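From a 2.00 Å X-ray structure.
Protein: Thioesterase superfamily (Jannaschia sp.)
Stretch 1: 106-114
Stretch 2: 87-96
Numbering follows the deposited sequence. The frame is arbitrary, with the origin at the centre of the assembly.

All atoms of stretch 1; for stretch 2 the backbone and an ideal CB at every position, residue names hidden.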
ATOM      1  N   PHE B 106      18.415   3.995 -12.729  1.00 27.38           N
ATOM      2  CA  PHE B 106      18.336   2.557 -12.609  1.00 29.26           C
ATOM      3  C   PHE B 106      17.309   2.052 -13.578  1.00 29.39           C
ATOM      4  O   PHE B 106      16.210   2.627 -13.669  1.00 29.33           O
ATOM      5  CB  PHE B 106      17.891   2.156 -11.202  1.00 27.66           C
ATOM      6  CG  PHE B 106      18.966   2.313 -10.162  1.00 27.44           C
ATOM      7  CD1 PHE B 106      19.871   1.304  -9.928  1.00 26.50           C
ATOM      8  CD2 PHE B 106      19.067   3.467  -9.420  1.00 29.12           C
ATOM      9  CE1 PHE B 106      20.858   1.441  -8.966  1.00 31.55           C
ATOM     10  CE2 PHE B 106      20.044   3.595  -8.451  1.00 34.72           C
ATOM     11  CZ  PHE B 106      20.936   2.570  -8.231  1.00 29.87           C
ATOM     12  N   ARG B 107      17.658   0.951 -14.243  1.00 28.28           N
ATOM     13  CA  ARG B 107      16.723   0.120 -14.971  1.00 28.16           C
ATOM     14  C   ARG B 107      16.299  -1.057 -14.113  1.00 28.75           C
ATOM     15  O   ARG B 107      17.115  -1.613 -13.366  1.00 25.90           O
ATOM     16  CB  ARG B 107      17.395  -0.409 -16.226  1.00 29.01           C
ATOM     17  CG  ARG B 107      17.515   0.592 -17.318  1.00 27.72           C
ATOM     18  CD  ARG B 107      16.210   0.769 -18.127  1.00 28.98           C
ATOM     19  NE  ARG B 107      16.034  -0.333 -19.054  1.00 29.41           N
ATOM     20  CZ  ARG B 107      15.294  -1.419 -18.837  1.00 26.30           C
ATOM     21  NH1 ARG B 107      14.586  -1.541 -17.732  1.00 33.51           N
ATOM     22  NH2 ARG B 107      15.262  -2.378 -19.747  1.00 30.64           N
ATOM     23  N   VAL B 108      15.025  -1.419 -14.212  1.00 27.75           N
ATOM     24  CA  VAL B 108      14.508  -2.652 -13.636  1.00 28.62           C
ATOM     25  C   VAL B 108      13.605  -3.326 -14.678  1.00 29.46           C
ATOM     26  O   VAL B 108      12.685  -2.680 -15.204  1.00 30.34           O
ATOM     27  CB  VAL B 108      13.676  -2.417 -12.362  1.00 27.54           C
ATOM     28  CG1 VAL B 108      13.108  -3.748 -11.842  1.00 26.55           C
ATOM     29  CG2 VAL B 108      14.492  -1.678 -11.278  1.00 27.07           C
ATOM     30  N   ASP B 109      13.879  -4.601 -14.982  1.00 29.06           N
ATOM     31  CA  ASP B 109      12.999  -5.420 -15.806  1.00 28.52           C
ATOM     32  C   ASP B 109      12.393  -6.421 -14.832  1.00 28.80           C
ATOM     33  O   ASP B 109      13.118  -7.160 -14.117  1.00 28.26           O
ATOM     34  CB  ASP B 109      13.710  -6.223 -16.902  1.00 26.49           C
ATOM     35  CG  ASP B 109      14.211  -5.376 -18.069  1.00 34.40           C
ATOM     36  OD1 ASP B 109      13.911  -4.164 -18.131  1.00 29.20           O
ATOM     37  OD2 ASP B 109      14.917  -5.953 -18.939  1.00 34.03           O
ATOM     38  N   GLY B 110      11.074  -6.481 -14.833  1.00 28.70           N
ATOM     39  CA  GLY B 110      10.345  -7.444 -13.997  1.00 29.03           C
ATOM     40  C   GLY B 110       9.990  -8.609 -14.892  1.00 28.84           C
ATOM     41  O   GLY B 110       9.286  -8.416 -15.888  1.00 28.63           O
ATOM     42  N   VAL B 111      10.514  -9.796 -14.558  1.00 27.92           N
ATOM     43  CA  VAL B 111      10.438 -10.982 -15.419  1.00 25.77           C
ATOM     44  C   VAL B 111       9.845 -12.144 -14.664  1.00 27.22           C
ATOM     45  O   VAL B 111      10.243 -12.397 -13.522  1.00 29.18           O
ATOM     46  CB  VAL B 111      11.860 -11.369 -15.905  1.00 28.92           C
ATOM     47  CG1 VAL B 111      11.773 -12.552 -16.853  1.00 24.85           C
ATOM     48  CG2 VAL B 111      12.527 -10.142 -16.580  1.00 24.33           C
ATOM     49  N   GLN B 112       8.845 -12.804 -15.254  1.00 27.46           N
ATOM     50  CA  GLN B 112       8.191 -13.949 -14.628  1.00 27.82           C
ATOM     51  C   GLN B 112       8.200 -15.140 -15.560  1.00 29.30           C
ATOM     52  O   GLN B 112       7.641 -15.066 -16.655  1.00 27.78           O
ATOM     53  CB  GLN B 112       6.738 -13.631 -14.252  1.00 31.74           C
ATOM     54  CG  GLN B 112       6.593 -12.839 -12.988  1.00 36.63           C
ATOM     55  CD  GLN B 112       5.220 -12.964 -12.365  1.00 37.46           C
ATOM     56  OE1 GLN B 112       4.203 -12.869 -13.046  1.00 34.81           O
ATOM     57  NE2 GLN B 112       5.193 -13.109 -11.042  1.00 30.16           N
ATOM     58  N   ASP B 113       8.836 -16.227 -15.127  1.00 28.45           N
ATOM     59  CA  ASP B 113       9.003 -17.381 -15.973  1.00 29.91           C
ATOM     60  C   ASP B 113       9.612 -16.999 -17.319  1.00 30.18           C
ATOM     61  O   ASP B 113       9.235 -17.514 -18.388  1.00 31.03           O
ATOM     62  CB  ASP B 113       7.682 -18.099 -16.123  1.00 28.01           C
ATOM     63  CG  ASP B 113       7.795 -19.556 -15.790  1.00 36.09           C
ATOM     64  OD1 ASP B 113       8.657 -19.882 -14.962  1.00 42.81           O
ATOM     65  OD2 ASP B 113       6.997 -20.340 -16.315  1.00 42.64           O
ATOM     66  N   GLY B 114      10.600 -16.110 -17.252  1.00 30.74           N
ATOM     67  CA  GLY B 114      11.304 -15.616 -18.445  1.00 29.44           C
ATOM     68  C   GLY B 114      10.610 -14.620 -19.335  1.00 29.37           C
ATOM     69  O   GLY B 114      11.213 -14.122 -20.285  1.00 27.03           O
ATOM     70  N   UNK B  87       1.653 -16.721  -9.773  1.00 31.97           N
ATOM     71  CA  UNK B  87       2.047 -18.049 -10.243  1.00 33.17           C
ATOM     72  C   UNK B  87       3.555 -18.244 -10.247  1.00 34.09           C
ATOM     73  O   UNK B  87       4.008 -19.365 -10.263  1.00 32.27           O
ATOM     74  CB  UNK B  87       1.498 -18.289 -11.651  1.00 33.17           C
ATOM     75  N   UNK B  88       4.340 -17.162 -10.271  1.00 33.70           N
ATOM     76  CA  UNK B  88       5.814 -17.274 -10.267  1.00 32.92           C
ATOM     77  C   UNK B  88       6.418 -16.155  -9.465  1.00 33.06           C
ATOM     78  O   UNK B  88       5.779 -15.152  -9.243  1.00 33.68           O
ATOM     79  CB  UNK B  88       6.376 -17.255 -11.690  1.00 32.92           C
ATOM     80  N   UNK B  89       7.651 -16.347  -9.028  1.00 32.30           N
ATOM     81  CA  UNK B  89       8.459 -15.270  -8.466  1.00 34.51           C
ATOM     82  C   UNK B  89       8.609 -14.190  -9.540  1.00 32.26           C
ATOM     83  O   UNK B  89       8.774 -14.498 -10.715  1.00 32.07           O
ATOM     84  CB  UNK B  89       9.822 -15.781  -7.995  1.00 34.51           C
ATOM     85  N   UNK B  90       8.535 -12.940  -9.134  1.00 30.83           N
ATOM     86  CA  UNK B  90       8.875 -11.803 -10.018  1.00 31.02           C
ATOM     87  C   UNK B  90      10.364 -11.552  -9.859  1.00 31.21           C
ATOM     88  O   UNK B  90      10.805 -11.101  -8.806  1.00 30.78           O
ATOM     89  CB  UNK B  90       8.064 -10.549  -9.684  1.00 31.02           C
ATOM     90  N   UNK B  91      11.128 -11.838 -10.898  1.00 30.27           N
ATOM     91  CA  UNK B  91      12.560 -11.603 -10.878  1.00 29.57           C
ATOM     92  C   UNK B  91      12.845 -10.222 -11.433  1.00 29.92           C
ATOM     93  O   UNK B  91      12.636  -9.946 -12.639  1.00 29.93           O
ATOM     94  CB  UNK B  91      13.306 -12.675 -11.674  1.00 29.57           C
ATOM     95  N   UNK B  92      13.320  -9.342 -10.563  1.00 28.58           N
ATOM     96  CA  UNK B  92      13.582  -7.971 -10.943  1.00 27.71           C
ATOM     97  C   UNK B  92      15.050  -7.808 -11.245  1.00 29.37           C
ATOM     98  O   UNK B  92      15.869  -7.697 -10.357  1.00 28.54           O
ATOM     99  CB  UNK B  92      13.142  -7.000  -9.846  1.00 27.71           C
ATOM    100  N   UNK B  93      15.365  -7.781 -12.533  1.00 30.78           N
ATOM    101  CA  UNK B  93      16.739  -7.593 -13.017  1.00 29.00           C
ATOM    102  C   UNK B  93      17.034  -6.098 -12.962  1.00 30.25           C
ATOM    103  O   UNK B  93      16.364  -5.299 -13.632  1.00 29.30           O
ATOM    104  CB  UNK B  93      16.925  -8.146 -14.431  1.00 29.00           C
ATOM    105  N   UNK B  94      18.037  -5.717 -12.182  1.00 29.12           N
ATOM    106  CA  UNK B  94      18.200  -4.327 -11.768  1.00 30.19           C
ATOM    107  C   UNK B  94      19.633  -3.884 -11.982  1.00 30.61           C
ATOM    108  O   UNK B  94      20.583  -4.580 -11.586  1.00 28.00           O
ATOM    109  CB  UNK B  94      17.799  -4.144 -10.303  1.00 30.19           C
ATOM    110  N   UNK B  95      19.804  -2.723 -12.595  1.00 28.58           N
ATOM    111  CA  UNK B  95      21.144  -2.195 -12.779  1.00 29.03           C
ATOM    112  C   UNK B  95      21.130  -0.700 -13.043  1.00 28.51           C
ATOM    113  O   UNK B  95      20.136  -0.178 -13.522  1.00 29.59           O
ATOM    114  CB  UNK B  95      21.844  -2.922 -13.929  1.00 29.03           C
ATOM    115  N   UNK B  96      22.258  -0.024 -12.759  1.00 28.93           N
ATOM    116  CA  UNK B  96      22.397   1.381 -13.112  1.00 28.47           C
ATOM    117  C   UNK B  96      22.768   1.518 -14.570  1.00 30.07           C
ATOM    118  O   UNK B  96      23.761   0.938 -15.019  1.00 30.44           O
ATOM    119  CB  UNK B  96      23.443   2.065 -12.230  1.00 28.47           C
TER

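The backbones run antiparallel, with strand axes 4.5 Å apart at closest approach and N-to-C directions 153° apart. Positions 91, 93 and 95 pair with Val-111, Asp-109 and Arg-107 through two hydrogen bonds each, so their CB atoms share a face with those side chains; 92, 94 and 96 share the other with Gly-110, Val-108 and Phe-106.

Position 87 has no atom of stretch 1 within 5.5 Å of its ideal CB, so the contact sets no preference. It is Arg-87, whose end leads away.

At position 88, CA-to-CB points toward stretch 1, and the ideal CB lies 4.3 Å from Asp-113 N and 4.4 Å from Gln-112 NE2. A polar or aromatic group of moderate size could reach the loop, and the nearby carboxylate would tolerate a donor or a positive charge. The residue is His-88. Asp-113 CB sits 3.9 Å from the centroid of its ring, 11° off the normal, a CH-pi contact over the face; Asp-113 OD2 also lies over a face, 3.4 Å from His-88 CE1.

Position 89 points away and could hold almost anything. Ile-89 adds little by its side chain, but its carbonyl accepts from a water that also binds Asp-113 N: Ile-89 O is 2.7 Å and Asp-113 N 2.8 Å from the water O.

Position 90 points sideways, but Gly-110 leaves space beside it and the Gln-112 CG methylene offers an apolar surface. A branched or flexible aliphatic chain suits. Leu-90 (chi1 t, chi2 p) brings CD1 to 3.8 Å from Gly-110 C and 3.7 Å from Gln-112 CG. An ideal CB on Gly-110 would be only 3.3 Å from Leu-90 CD1, a tight fit.

Position 91 is fixed by its backbone, N to Val-111 O at 2.8 Å and O to Val-111 N at 2.9 Å; many side chains would do. Lys-91 leads its end away.

Position 92 has its ideal CB 3.8 Å from Val-108 CG1, favouring a small or medium apolar group. Cys-92 makes that contact, CB to Val-108 CG1 at 3.8 Å.

Position 93 lies between Asp-109 and Val-111, so aliphatic, polar and aromatic groups are all plausible. His-93 (chi1 m) places CD2 3.6 Å from Val-111 CG2.

Position 94 has its ideal CB 4.2 Å from Val-108 CG2; a beta-branched residue would fit. Thr-94 packs CG2 3.8 Å from Val-108 CG2, while its OG1 donates to Cys-92 O at 3.0 Å.

Position 95 faces the Arg-107 side chain, which is salt-bridged to Asp-109 (NH1 to OD1, 2.7 Å). A broad flat group could cover it. Trp-95 (chi1 p) does: Arg-107 CB lies 3.4 Å from the centroid of its six-membered ring, 15° off the normal, and Trp-95 CH2 lies over one guanidinium face.

Position 96 has its ideal CB 4.2 Å from Phe-106 CE1, and its phi of -81° permits proline among other apolar residues. Pro-96 places CB 4.3 Å from Phe-106 CE1.

Stretch 2 (87-96) RHILKCHTWP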
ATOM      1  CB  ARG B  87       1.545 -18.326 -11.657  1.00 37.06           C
ATOM      2  CG  ARG B  87       0.055 -18.109 -11.904  1.00 41.91           C
ATOM      3  CD  ARG B  87      -0.707 -19.268 -11.394  1.00 47.29           C
ATOM      4  NE  ARG B  87      -2.118 -19.229 -11.767  1.00 44.46           N
ATOM      5  CZ  ARG B  87      -3.023 -20.040 -11.242  1.00 44.23           C
ATOM      6  NH1 ARG B  87      -2.656 -20.936 -10.324  1.00 37.41           N
ATOM      7  NH2 ARG B  87      -4.290 -19.950 -11.616  1.00 38.50           N
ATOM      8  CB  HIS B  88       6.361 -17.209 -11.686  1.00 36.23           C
ATOM      9  CG  HIS B  88       5.683 -18.149 -12.623  1.00 34.72           C
ATOM     10  ND1 HIS B  88       5.867 -19.520 -12.560  1.00 41.25           N
ATOM     11  CD2 HIS B  88       4.771 -17.930 -13.597  1.00 40.43           C
ATOM     12  CE1 HIS B  88       5.117 -20.097 -13.483  1.00 42.91           C
ATOM     13  NE2 HIS B  88       4.439 -19.157 -14.121  1.00 39.71           N
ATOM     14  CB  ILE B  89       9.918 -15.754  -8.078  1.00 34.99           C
ATOM     15  CG1 ILE B  89       9.906 -16.666  -6.857  1.00 35.69           C
ATOM     16  CG2 ILE B  89      10.850 -14.559  -7.739  1.00 34.02           C
ATOM     17  CD1 ILE B  89       9.592 -15.900  -5.590  1.00 46.43           C
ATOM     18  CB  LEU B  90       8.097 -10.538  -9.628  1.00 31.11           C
ATOM     19  CG  LEU B  90       8.281  -9.276 -10.481  1.00 28.58           C
ATOM     20  CD1 LEU B  90       7.811  -9.475 -11.959  1.00 27.15           C
ATOM     21  CD2 LEU B  90       7.559  -8.089  -9.832  1.00 28.83           C
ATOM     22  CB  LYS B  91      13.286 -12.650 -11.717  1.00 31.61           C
ATOM     23  CG  LYS B  91      13.023 -14.080 -11.300  1.00 32.91           C
ATOM     24  CD  LYS B  91      14.022 -14.540 -10.273  1.00 43.39           C
ATOM     25  CE  LYS B  91      13.845 -16.011  -9.884  1.00 47.25           C
ATOM     26  NZ  LYS B  91      14.861 -16.451  -8.882  1.00 49.85           N
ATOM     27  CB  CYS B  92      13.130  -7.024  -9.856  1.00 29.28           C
ATOM     28  SG  CYS B  92      11.340  -7.061  -9.574  1.00 32.68           S
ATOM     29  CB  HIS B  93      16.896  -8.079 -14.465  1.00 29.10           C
ATOM     30  CG  HIS B  93      16.605  -9.533 -14.663  1.00 30.82           C
ATOM     31  ND1 HIS B  93      17.568 -10.435 -15.067  1.00 32.20           N
ATOM     32  CD2 HIS B  93      15.461 -10.243 -14.512  1.00 32.77           C
ATOM     33  CE1 HIS B  93      17.024 -11.633 -15.173  1.00 34.62           C
ATOM     34  NE2 HIS B  93      15.749 -11.550 -14.833  1.00 31.24           N
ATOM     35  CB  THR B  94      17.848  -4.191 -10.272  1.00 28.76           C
ATOM     36  OG1 THR B  94      16.554  -4.746 -10.084  1.00 35.72           O
ATOM     37  CG2 THR B  94      17.846  -2.725  -9.810  1.00 31.67           C
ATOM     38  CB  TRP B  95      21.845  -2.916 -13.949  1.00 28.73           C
ATOM     39  CG  TRP B  95      21.301  -2.575 -15.290  1.00 27.81           C
ATOM     40  CD1 TRP B  95      21.842  -1.712 -16.180  1.00 30.26           C
ATOM     41  CD2 TRP B  95      20.091  -3.078 -15.897  1.00 27.43           C
ATOM     42  NE1 TRP B  95      21.065  -1.653 -17.313  1.00 29.64           N
ATOM     43  CE2 TRP B  95      19.980  -2.469 -17.165  1.00 31.96           C
ATOM     44  CE3 TRP B  95      19.087  -3.959 -15.484  1.00 29.87           C
ATOM     45  CZ2 TRP B  95      18.921  -2.726 -18.041  1.00 28.70           C
ATOM     46  CZ3 TRP B  95      18.030  -4.230 -16.364  1.00 30.78           C
ATOM     47  CH2 TRP B  95      17.955  -3.597 -17.623  1.00 34.30           C
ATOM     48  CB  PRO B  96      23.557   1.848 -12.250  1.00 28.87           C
ATOM     49  CG  PRO B  96      24.383   0.610 -12.043  1.00 27.24           C
ATOM     50  CD  PRO B  96      23.450  -0.539 -12.054  1.00 28.44           C
TER
HETATM   51  O   HOH W   1      10.054 -15.969 -12.620  1.00 28.40           O
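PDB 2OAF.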